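Long-range contact in extracellular sialidase/neuraminidase, putative (Aspergillus fumigatus, PDB 2XZI), which probably hydrolyses glycosides of the deaminated sialic acid KDN, as a secreted fungal sialidase of the KDNase type: residues 277-282 / 292-297. Residues are numbered along the deposited sequence; the frame is centred on the assembly and turned at random.
Sequences QGSVLR and IFLNSA
S279 and L281 pair with L294 and I292 in antiparallel register, the strand segments 279-282 and 292-294 running at 168° to each other and joined by four backbone hydrogen bonds. S279 exchanges two with L294 and L281 two with I292; the bond from I292 N to L281 O, 2.8 Å, is almost straight at 178° and lies in the carbonyl plane. V280 and F293 form the non-hydrogen-bonded pair between them, where V280 CA lies 3.3 Å from I292 O in a CA-H...O contact. F293 CG is anti to the backbone N (chi1 -177°), on the side of the neighbouring strand, and ring atom CD1 comes within 3.2 Å of S279 O, obliquely to the ring. V280 CB meets the same ring at its edge, 4.1 Å from CD1. S279, L281, I292 and L294 occupy the other face of the sheet. There S279 OG lies 3.5 Å from L294 CB while hydrogen bonding to S339 OG on strand 334-343, and L281 CB meets I292 CB at 4.2 Å. M341 of that strand packs against S279 and I292, whereas T231 and V233 of strand 230-234 touch V280, so strands of other sheets cover both faces. Past the last bridge, a water receives a bond from S296 N and donates one to Q277 O, spanning the diverging chains as the second turns its corner at N295, whose ND2 is held by D273 OD2. The paired segments belong to the hairpin of strands 279-284 and 290-294, the first two strands of a four-stranded antiparallel blade in the six-bladed sialidase beta-propeller.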
loop_
_atom_site.group_PDB
_atom_site.type_symbol
_atom_site.label_atom_id
_atom_site.label_comp_id
_atom_site.label_asym_id
_atom_site.label_seq_id
_atom_site.Cartn_x
_atom_site.Cartn_y
_atom_site.Cartn_z
ATOM N N GLN A 277 -8.860 0.741 -1.813
ATOM C CA GLN A 277 -7.516 0.916 -2.338
ATOM C C GLN A 277 -7.121 -0.254 -3.263
ATOM O O GLN A 277 -7.641 -1.358 -3.141
ATOM C CB GLN A 277 -6.572 1.104 -1.146
ATOM C CG GLN A 277 -5.082 1.260 -1.455
ATOM C CD GLN A 277 -4.310 -0.053 -1.467
ATOM O OE1 GLN A 277 -4.885 -1.135 -1.588
ATOM N NE2 GLN A 277 -2.989 0.035 -1.320
ATOM N N GLY A 278 -6.226 0.014 -4.207
ATOM C CA GLY A 278 -5.631 -1.016 -5.054
ATOM C C GLY A 278 -4.131 -0.794 -5.104
ATOM O O GLY A 278 -3.604 0.104 -4.418
ATOM N N SER A 279 -3.445 -1.609 -5.913
ATOM C CA SER A 279 -2.005 -1.492 -6.092
ATOM C C SER A 279 -1.644 -1.748 -7.555
ATOM O O SER A 279 -2.368 -2.454 -8.272
ATOM C CB SER A 279 -1.239 -2.407 -5.110
ATOM O OG SER A 279 -1.632 -3.779 -5.240
ATOM N N VAL A 280 -0.520 -1.175 -7.981
ATOM C CA VAL A 280 -0.067 -1.276 -9.362
ATOM C C VAL A 280 1.469 -1.387 -9.338
ATOM O O VAL A 280 2.103 -0.882 -8.414
ATOM C CB VAL A 280 -0.531 -0.042 -10.195
ATOM C CG1 VAL A 280 0.212 1.252 -9.762
ATOM C CG2 VAL A 280 -0.384 -0.309 -11.700
ATOM N N LEU A 281 2.047 -2.051 -10.343
ATOM C CA LEU A 281 3.471 -2.373 -10.330
ATOM C C LEU A 281 4.028 -2.444 -11.744
ATOM O O LEU A 281 3.476 -3.137 -12.589
ATOM C CB LEU A 281 3.697 -3.715 -9.626
ATOM C CG LEU A 281 5.144 -4.195 -9.522
ATOM C CD1 LEU A 281 5.913 -3.291 -8.545
ATOM C CD2 LEU A 281 5.229 -5.641 -9.042
ATOM N N ARG A 282 5.122 -1.730 -11.987
ATOM C CA ARG A 282 5.877 -1.901 -13.220
ATOM C C ARG A 282 6.725 -3.160 -13.075
ATOM O O ARG A 282 7.595 -3.253 -12.194
ATOM C CB ARG A 282 6.762 -0.680 -13.422
ATOM C CG ARG A 282 7.675 -0.721 -14.636
ATOM C CD ARG A 282 8.436 0.595 -14.677
ATOM N NE ARG A 282 9.424 0.660 -15.750
ATOM C CZ ARG A 282 9.260 1.315 -16.898
ATOM N NH1 ARG A 282 8.128 1.974 -17.162
ATOM N NH2 ARG A 282 10.242 1.300 -17.790
ATOM N N ILE A 292 1.454 -4.721 -13.790
ATOM C CA ILE A 292 0.618 -5.565 -12.938
ATOM C C ILE A 292 -0.344 -4.681 -12.128
ATOM O O ILE A 292 0.027 -3.606 -11.652
ATOM C CB ILE A 292 1.484 -6.408 -11.941
ATOM C CG1 ILE A 292 2.779 -6.969 -12.574
ATOM C CG2 ILE A 292 0.617 -7.489 -11.283
ATOM C CD1 ILE A 292 2.581 -7.922 -13.782
ATOM N N PHE A 293 -1.590 -5.138 -11.988
ATOM C CA PHE A 293 -2.594 -4.436 -11.185
ATOM C C PHE A 293 -3.295 -5.414 -10.245
ATOM O O PHE A 293 -3.531 -6.570 -10.612
ATOM C CB PHE A 293 -3.620 -3.734 -12.079
ATOM C CG PHE A 293 -4.630 -2.943 -11.307
ATOM C CD1 PHE A 293 -4.277 -1.740 -10.697
ATOM C CD2 PHE A 293 -5.936 -3.411 -11.156
ATOM C CE1 PHE A 293 -5.196 -1.005 -9.964
ATOM C CE2 PHE A 293 -6.872 -2.676 -10.415
ATOM C CZ PHE A 293 -6.496 -1.465 -9.815
ATOM N N LEU A 294 -3.623 -4.951 -9.038
ATOM C CA LEU A 294 -4.312 -5.767 -8.042
ATOM C C LEU A 294 -5.350 -4.937 -7.308
ATOM O O LEU A 294 -5.053 -3.852 -6.804
ATOM C CB LEU A 294 -3.294 -6.292 -7.028
ATOM C CG LEU A 294 -3.791 -7.132 -5.851
ATOM C CD1 LEU A 294 -4.594 -8.363 -6.242
ATOM C CD2 LEU A 294 -2.555 -7.542 -5.043
ATOM N N ASN A 295 -6.578 -5.449 -7.254
ATOM C CA ASN A 295 -7.646 -4.832 -6.462
ATOM C C ASN A 295 -8.743 -5.867 -6.271
ATOM O O ASN A 295 -8.591 -7.028 -6.680
ATOM C CB ASN A 295 -8.186 -3.527 -7.110
ATOM C CG ASN A 295 -9.315 -3.767 -8.127
ATOM O OD1 ASN A 295 -9.281 -4.724 -8.904
ATOM N ND2 ASN A 295 -10.316 -2.879 -8.113
ATOM N N SER A 296 -9.822 -5.466 -5.601
ATOM C CA SER A 296 -10.987 -6.336 -5.583
ATOM C C SER A 296 -11.834 -6.038 -6.814
ATOM O O SER A 296 -12.408 -4.952 -6.937
ATOM C CB SER A 296 -11.813 -6.142 -4.325
ATOM O OG SER A 296 -12.864 -7.105 -4.327
ATOM N N ALA A 297 -11.909 -7.014 -7.712
ATOM C CA ALA A 297 -12.553 -6.868 -9.024
ATOM C C ALA A 297 -14.067 -7.033 -8.923
ATOM O O ALA A 297 -14.661 -7.986 -9.460
ATOM C CB ALA A 297 -11.968 -7.874 -9.989
HETATM O O HOH W 1 -9.970 -2.615 -4.481
#